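Local coordinates for protein aminotransferase, classes I and II (Silicibacter pomeroyi DSS-3, PDB 3H14) that probably catalyses the pyridoxal-phosphate-dependent transfer of an amino group from L-aspartate to 2-oxoglutarate, as a class I aminotransferase, at residues 121-126 with 347-352; 171-176 with 315-320; 74-79 with 274-279. One frame throughout, in Å; residues are numbered along the deposited sequence.

Contact 1: 121-126 with 347-352; sequences GAPGYP and DFDPER
Gly124 and Phe348 tie the loop leaving strand 117-122, part of the seven-stranded sheet of the aminotransferase fold, to the loop between strands 340-344 and 356-360 of the smaller sheet. Gly124 N donates to Phe348 O at 3.1 Å, with 156° at the hydrogen. Two CA-H...O contacts reinforce it: Pro123 CA lies 3.3 Å from Phe348 O, and Phe348 CA 3.3 Å from Gly124 O. This last carbonyl also meets the edge of the phenyl ring, Gly124 O being 3.4 Å from Phe348 CD1. Pro126 runs beside the ring, pointing the same way, its CD 3.6 Å from Phe348 CD1. Towards the other end, where the peptide before Pro123 is cis, Ala122 CB faces the Asp349 carboxylate. Asp349 CG is anti to the backbone N (chi1 -174°), and OD1 of that carboxylate accepts the backbone N of Arg352 from above its plane, closing an Asx motif, while Asp349 OD2 takes Arg352 NE at 2.8 Å in a side-on salt bridge that NH2 shares. An alanine here would probably leave the Arg352 guanidinium without its carboxylate mate and the backbone N of Arg352 without OD1. Further out, Arg129 donates to both Asp347 O and Phe348 O, Ile15 N and Val16 N hold the Asp347 carboxylate, and Thr144 O receives Arg352 NH1. Arg352 NH2 itself ends 2.9 Å from Ala122 O, which lies near the guanidinium plane.

Contact 2: 171-176 with 315-320; sequences ANPTGT and YVYADV
Thr174 and Tyr317 bring the two backbones closest, their CA atoms 4.9 Å apart, yet no direct hydrogen bond joins segment 171-176 to strand 315-319. One water does so instead: it donates to Thr174 O at 2.7 Å and accepts from Tyr317 N at 2.9 Å. Segment 171-176 is a tight irregular turn with a cis peptide before Pro173 and a positive phi at Gly175, whose N donates to Ala171 O. Pro173 O is pressed against the strand, 3.2 Å from Tyr315 CB, and is buried with no polar partner in the model. Among the side chains, Asn172 crosses the Tyr315 ring obliquely, its amide plane 20° from the ring plane and OD1 over one face near the rim. With CG anti to the backbone N (chi1 177°), Asn172 brings that carbon 3.7 Å from Tyr315 CE2. Arg358 NH1 donates to Asn172 OD1, while Tyr315 OH bonds to Tyr203 OH. Pro173 lies alongside Tyr317 and makes an off-centre CH-pi contact, CG being 4.1 Å from the ring centroid and 30° off its normal. Thr174 CG2 touches another part of the same ring, 3.8 Å from Tyr317 CD2. Asn172 to Gly175 spell the Asn-Pro-Thr-Gly motif of class I aminotransferases, whose asparagine in relatives hydrogen-bonds the phenolic oxygen of the cofactor, so the arrangement is consistent with a wall of the cofactor site.

Contact 3: 74-79 with 274-279; sequences RQRIAR and ALDCDA. With GOL (glycerol), chain B.
Arg76 reaches from helix 71-85 to the type I beta turn Ala274-Cys277, whose last residue is at the N-cap position of helix 278-302, and meets Leu275 and Asp276 there. With CG anti to the backbone N, Arg76 slides past Leu275 in the opposite direction, its CG 3.5 Å from Leu275 CD1, and a bend at chi2 (62°) turns CD aside. Beyond the bend, the guanidinium holds Asp276 side-on, both nitrogens on a single oxygen: Arg76 NE to Asp276 OD1 is 3.0 Å with 154° at the hydrogen, and Arg76 NH2 to the same OD1 is 3.1 Å. The oxygen lies almost in the guanidinium plane, but both nitrogens approach from one face of the carboxylate, whose plane is turned 34° from that of the arginine. Leu275 CB sits over one guanidinium face toward its rim; over the opposite face, also toward the rim, lies Arg79 CZ, 3.6 Å above the plane. Arg79 has only a long, charge-only pairing with Asp276, NH2 to OD1 3.8 Å, and its stronger partner is Glu83, bridged through NE. A glycerol, probably from the crystallisation liquor, lies at the edge of the Arg76 guanidinium. Arg76 NH1 donates to its O1 at 3.0 Å and Arg76 NH2 to its O2; glycerol O3 donates to Leu275 O at 2.6 Å, and O2 to Asp278 OD1. Glu83 bonds the same molecule. Two guanidinium groups lying one over the other would repel, and Asp276 and Glu83 are likely to offset that charge in a salt-bridge network beside the apolar contact of Leu275.

Contacts 1 and 2 form one continuous region, their centres 11 Å apart. Phe348 CG meets Pro173 CG at 3.5 Å, and Tyr125 CD1 comes within 3.6 Å of Asn172 ND2, so the loop after strand 117-122 and the Asn-Pro-Thr-Gly turn sit together. Glycerol, probably from the crystallisation liquor, is bound about 4 Å from Gly124 and about 4 Å from Ala171, consistent with the cofactor pocket of this family. Contact 3 stands apart, beyond the chain's centre, its centre 33 Å from that of contact 1 and 29 Å from that of contact 2. Helix 278-302, which starts in contact 3, is followed in the chain by strand 315-319 of contact 2.

Contact 1: 121-126 with 347-352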
# COMPACT_ATOMS: atom_id res chain seq x y z
N GLY A 121 -10.72 -5.02 4.23
CA GLY A 121 -11.11 -3.91 5.15
C GLY A 121 -11.39 -2.62 4.43
O GLY A 121 -10.73 -2.31 3.43
N ALA A 122 -12.36 -1.84 4.92
CA ALA A 122 -12.63 -0.51 4.38
C ALA A 122 -12.51 0.38 5.61
O ALA A 122 -13.22 0.15 6.57
CB ALA A 122 -14.06 -0.43 3.79
N PRO A 123 -11.59 1.37 5.62
CA PRO A 123 -10.78 1.87 4.51
C PRO A 123 -9.68 0.91 4.13
O PRO A 123 -9.13 0.21 4.99
CB PRO A 123 -10.14 3.15 5.07
CG PRO A 123 -10.08 2.88 6.57
CD PRO A 123 -11.31 2.09 6.88
N GLY A 124 -9.38 0.88 2.84
CA GLY A 124 -8.25 0.12 2.31
C GLY A 124 -7.82 0.57 0.92
O GLY A 124 -8.35 1.50 0.33
N TYR A 125 -6.81 -0.12 0.41
CA TYR A 125 -6.22 0.21 -0.88
C TYR A 125 -7.29 0.13 -1.95
O TYR A 125 -7.97 -0.90 -2.05
CB TYR A 125 -5.11 -0.79 -1.14
CG TYR A 125 -4.35 -0.62 -2.42
CD1 TYR A 125 -3.86 0.61 -2.82
CD2 TYR A 125 -4.06 -1.73 -3.22
CE1 TYR A 125 -3.14 0.74 -4.04
CE2 TYR A 125 -3.33 -1.62 -4.37
CZ TYR A 125 -2.89 -0.39 -4.78
OH TYR A 125 -2.16 -0.32 -5.96
N PRO A 126 -7.48 1.21 -2.72
CA PRO A 126 -8.60 1.27 -3.65
C PRO A 126 -8.62 0.16 -4.71
O PRO A 126 -9.67 -0.22 -5.17
CB PRO A 126 -8.43 2.66 -4.32
CG PRO A 126 -7.67 3.43 -3.36
CD PRO A 126 -6.73 2.49 -2.72
N ASP A 347 -12.20 6.95 -2.23
CA ASP A 347 -11.51 5.81 -2.90
C ASP A 347 -11.20 4.66 -1.96
O ASP A 347 -11.13 3.51 -2.40
CB ASP A 347 -10.17 6.24 -3.53
CG ASP A 347 -10.32 7.04 -4.84
OD1 ASP A 347 -11.30 6.79 -5.63
OD2 ASP A 347 -9.43 7.92 -5.07
N PHE A 348 -10.97 4.98 -0.67
CA PHE A 348 -10.59 3.97 0.31
C PHE A 348 -11.80 3.37 1.01
O PHE A 348 -11.76 2.18 1.41
CB PHE A 348 -9.63 4.55 1.35
CG PHE A 348 -8.54 5.36 0.73
CD1 PHE A 348 -7.50 4.73 0.04
CD2 PHE A 348 -8.61 6.77 0.72
CE1 PHE A 348 -6.51 5.46 -0.58
CE2 PHE A 348 -7.61 7.53 0.07
CZ PHE A 348 -6.57 6.86 -0.58
N ASP A 349 -12.85 4.16 1.16
CA ASP A 349 -14.03 3.76 1.95
C ASP A 349 -15.23 4.44 1.31
O ASP A 349 -15.55 5.59 1.61
CB ASP A 349 -13.85 4.12 3.43
CG ASP A 349 -14.97 3.60 4.31
OD1 ASP A 349 -16.06 3.34 3.79
OD2 ASP A 349 -14.75 3.46 5.53
N PRO A 350 -15.87 3.75 0.35
CA PRO A 350 -17.01 4.30 -0.37
C PRO A 350 -18.21 4.67 0.50
O PRO A 350 -18.97 5.54 0.12
CB PRO A 350 -17.38 3.16 -1.36
CG PRO A 350 -16.11 2.43 -1.56
CD PRO A 350 -15.48 2.44 -0.20
N GLU A 351 -18.39 4.03 1.64
CA GLU A 351 -19.52 4.29 2.49
C GLU A 351 -19.27 5.46 3.44
O GLU A 351 -20.22 6.19 3.74
CB GLU A 351 -19.89 3.03 3.33
N ARG A 352 -18.05 5.59 3.97
CA ARG A 352 -17.70 6.61 4.95
C ARG A 352 -16.67 7.64 4.49
O ARG A 352 -16.36 8.58 5.25
CB ARG A 352 -17.18 5.97 6.21
CG ARG A 352 -18.19 5.04 6.87
CD ARG A 352 -17.59 4.42 8.12
NE ARG A 352 -16.49 3.54 7.75
CZ ARG A 352 -15.87 2.71 8.59
NH1 ARG A 352 -16.26 2.62 9.86
NH2 ARG A 352 -14.87 1.96 8.14

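Contact 2: 171-176 with 315-320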
# COMPACT_ATOMS: atom_id res chain seq x y z
N ALA A 171 -1.00 -0.34 6.58
CA ALA A 171 -2.07 -0.17 5.63
C ALA A 171 -2.08 1.19 4.93
O ALA A 171 -1.65 2.20 5.46
CB ALA A 171 -3.43 -0.42 6.29
N ASN A 172 -2.53 1.17 3.68
CA ASN A 172 -2.91 2.34 2.94
C ASN A 172 -4.44 2.33 3.08
O ASN A 172 -5.07 1.34 2.72
CB ASN A 172 -2.49 2.17 1.48
CG ASN A 172 -2.90 3.32 0.59
OD1 ASN A 172 -3.54 4.29 1.02
ND2 ASN A 172 -2.58 3.20 -0.68
N PRO A 173 -5.06 3.43 3.54
CA PRO A 173 -4.58 4.79 3.72
C PRO A 173 -4.23 5.26 5.13
O PRO A 173 -3.96 6.43 5.30
CB PRO A 173 -5.78 5.59 3.23
CG PRO A 173 -6.95 4.84 3.82
CD PRO A 173 -6.53 3.37 3.75
N THR A 174 -4.26 4.36 6.11
CA THR A 174 -4.25 4.72 7.52
C THR A 174 -2.89 4.72 8.14
O THR A 174 -2.67 5.42 9.13
CB THR A 174 -5.12 3.75 8.34
OG1 THR A 174 -4.60 2.43 8.21
CG2 THR A 174 -6.53 3.80 7.88
N GLY A 175 -1.99 3.90 7.59
CA GLY A 175 -0.73 3.59 8.20
C GLY A 175 -0.77 2.63 9.37
O GLY A 175 0.27 2.32 9.94
N THR A 176 -1.95 2.13 9.74
CA THR A 176 -2.02 1.26 10.93
C THR A 176 -1.39 -0.12 10.68
O THR A 176 -1.37 -0.63 9.53
CB THR A 176 -3.47 1.14 11.48
OG1 THR A 176 -4.32 0.46 10.53
CG2 THR A 176 -4.03 2.54 11.76
N TYR A 315 1.37 7.91 5.46
CA TYR A 315 0.04 8.44 5.33
C TYR A 315 -0.51 8.88 6.68
O TYR A 315 -0.18 8.29 7.73
CB TYR A 315 -0.91 7.36 4.80
CG TYR A 315 -0.50 6.77 3.47
CD1 TYR A 315 -0.36 7.60 2.38
CD2 TYR A 315 -0.27 5.40 3.32
CE1 TYR A 315 0.05 7.09 1.15
CE2 TYR A 315 0.12 4.89 2.08
CZ TYR A 315 0.27 5.74 1.01
OH TYR A 315 0.64 5.30 -0.23
N VAL A 316 -1.37 9.88 6.62
CA VAL A 316 -2.24 10.23 7.76
C VAL A 316 -3.66 10.25 7.25
O VAL A 316 -3.95 10.92 6.28
CB VAL A 316 -1.89 11.63 8.39
CG1 VAL A 316 -2.84 11.92 9.55
CG2 VAL A 316 -0.48 11.68 8.86
N TYR A 317 -4.54 9.49 7.92
CA TYR A 317 -5.92 9.35 7.57
C TYR A 317 -6.75 10.08 8.62
O TYR A 317 -6.68 9.71 9.82
CB TYR A 317 -6.30 7.87 7.59
CG TYR A 317 -7.63 7.59 7.01
CD1 TYR A 317 -7.88 7.84 5.68
CD2 TYR A 317 -8.64 6.98 7.75
CE1 TYR A 317 -9.06 7.58 5.12
CE2 TYR A 317 -9.85 6.69 7.20
CZ TYR A 317 -10.05 6.99 5.88
OH TYR A 317 -11.24 6.71 5.26
N ALA A 318 -7.47 11.09 8.18
CA ALA A 318 -8.12 12.07 9.07
C ALA A 318 -9.60 12.00 8.89
O ALA A 318 -10.09 11.97 7.77
CB ALA A 318 -7.65 13.53 8.75
N ASP A 319 -10.31 12.08 10.01
CA ASP A 319 -11.75 12.24 10.00
C ASP A 319 -12.01 13.75 9.95
O ASP A 319 -11.65 14.46 10.86
CB ASP A 319 -12.32 11.59 11.28
CG ASP A 319 -13.84 11.69 11.37
OD1 ASP A 319 -14.43 12.53 10.68
OD2 ASP A 319 -14.44 10.91 12.17
N VAL A 320 -12.63 14.22 8.88
CA VAL A 320 -12.79 15.65 8.65
C VAL A 320 -14.28 16.02 8.64
O VAL A 320 -14.68 17.05 8.12
CB VAL A 320 -12.06 16.10 7.35
CG1 VAL A 320 -10.56 15.85 7.47
CG2 VAL A 320 -12.63 15.46 6.10
O HOH W 1 -3.33 7.86 10.01

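Contact 3: 74-79 with 274-279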
# COMPACT_ATOMS: atom_id res chain seq x y z
N ARG A 74 15.79 -13.94 -5.81
CA ARG A 74 15.10 -14.86 -4.89
C ARG A 74 15.89 -15.18 -3.63
O ARG A 74 15.37 -15.15 -2.53
CB ARG A 74 14.76 -16.16 -5.61
CG ARG A 74 13.78 -15.97 -6.76
CD ARG A 74 13.59 -17.25 -7.54
NE ARG A 74 12.59 -18.10 -6.93
CZ ARG A 74 12.31 -19.34 -7.30
NH1 ARG A 74 13.00 -19.96 -8.26
NH2 ARG A 74 11.34 -19.98 -6.66
N GLN A 75 17.16 -15.52 -3.81
CA GLN A 75 18.06 -15.79 -2.69
C GLN A 75 18.26 -14.56 -1.80
O GLN A 75 18.30 -14.68 -0.57
CB GLN A 75 19.41 -16.26 -3.25
CG GLN A 75 19.38 -17.71 -3.70
CD GLN A 75 20.43 -18.07 -4.75
OE1 GLN A 75 21.46 -17.39 -4.88
NE2 GLN A 75 20.18 -19.15 -5.49
N ARG A 76 18.39 -13.39 -2.41
CA ARG A 76 18.58 -12.15 -1.63
C ARG A 76 17.34 -11.77 -0.82
O ARG A 76 17.46 -11.25 0.29
CB ARG A 76 18.96 -10.97 -2.53
CG ARG A 76 19.32 -9.67 -1.77
CD ARG A 76 20.53 -9.84 -0.86
NE ARG A 76 20.79 -8.67 -0.03
CZ ARG A 76 20.16 -8.38 1.10
NH1 ARG A 76 19.19 -9.16 1.56
NH2 ARG A 76 20.48 -7.30 1.78
N ILE A 77 16.17 -11.97 -1.39
CA ILE A 77 14.92 -11.76 -0.67
C ILE A 77 14.81 -12.73 0.54
O ILE A 77 14.50 -12.31 1.66
CB ILE A 77 13.72 -11.86 -1.62
CG1 ILE A 77 13.71 -10.68 -2.60
CG2 ILE A 77 12.40 -11.93 -0.84
CD1 ILE A 77 12.84 -10.89 -3.85
N ALA A 78 15.10 -14.01 0.31
CA ALA A 78 15.11 -15.01 1.37
C ALA A 78 15.99 -14.57 2.54
O ALA A 78 15.58 -14.66 3.70
CB ALA A 78 15.58 -16.38 0.82
N ARG A 79 17.17 -14.03 2.23
CA ARG A 79 18.07 -13.47 3.25
C ARG A 79 17.41 -12.30 4.01
O ARG A 79 17.58 -12.17 5.23
CB ARG A 79 19.38 -13.02 2.59
CG ARG A 79 20.42 -12.39 3.52
CD ARG A 79 21.75 -12.20 2.78
NE ARG A 79 22.30 -10.86 2.98
CZ ARG A 79 23.20 -10.29 2.18
NH1 ARG A 79 23.65 -10.93 1.10
NH2 ARG A 79 23.62 -9.06 2.44
N ALA A 274 19.34 -2.92 -5.15
CA ALA A 274 18.61 -2.04 -4.22
C ALA A 274 18.58 -2.62 -2.83
O ALA A 274 18.67 -1.90 -1.82
CB ALA A 274 17.19 -1.84 -4.71
N LEU A 275 18.49 -3.95 -2.77
CA LEU A 275 18.46 -4.68 -1.50
C LEU A 275 19.71 -4.45 -0.65
O LEU A 275 19.67 -4.60 0.57
CB LEU A 275 18.24 -6.17 -1.76
CG LEU A 275 16.78 -6.53 -2.10
CD1 LEU A 275 16.69 -7.77 -3.01
CD2 LEU A 275 15.99 -6.72 -0.81
N ASP A 276 20.82 -4.08 -1.30
CA ASP A 276 22.05 -3.74 -0.56
C ASP A 276 22.28 -2.23 -0.38
O ASP A 276 23.33 -1.83 0.12
CB ASP A 276 23.25 -4.37 -1.22
CG ASP A 276 23.21 -5.86 -1.17
OD1 ASP A 276 22.79 -6.41 -0.13
OD2 ASP A 276 23.57 -6.48 -2.19
N CYS A 277 21.30 -1.40 -0.77
CA CYS A 277 21.42 0.07 -0.64
C CYS A 277 20.85 0.58 0.69
O CYS A 277 20.18 1.62 0.75
CB CYS A 277 20.74 0.79 -1.81
SG CYS A 277 21.48 0.49 -3.42
N ASP A 278 21.14 -0.15 1.75
CA ASP A 278 20.63 0.14 3.11
C ASP A 278 20.86 1.58 3.54
O ASP A 278 19.96 2.21 4.07
CB ASP A 278 21.28 -0.80 4.14
CG ASP A 278 21.17 -2.28 3.74
OD1 ASP A 278 20.15 -2.92 4.09
OD2 ASP A 278 22.11 -2.80 3.11
N ALA A 279 22.05 2.13 3.29
CA ALA A 279 22.34 3.50 3.73
C ALA A 279 21.39 4.52 3.11
O ALA A 279 20.85 5.37 3.80
CB ALA A 279 23.82 3.88 3.42
C1 GOL B . 17.74 -6.82 4.88
O1 GOL B . 18.25 -7.95 4.18
C2 GOL B . 18.06 -5.50 4.18
O2 GOL B . 19.42 -5.40 3.83
C3 GOL B . 17.22 -5.38 2.91
O3 GOL B . 17.57 -4.24 2.14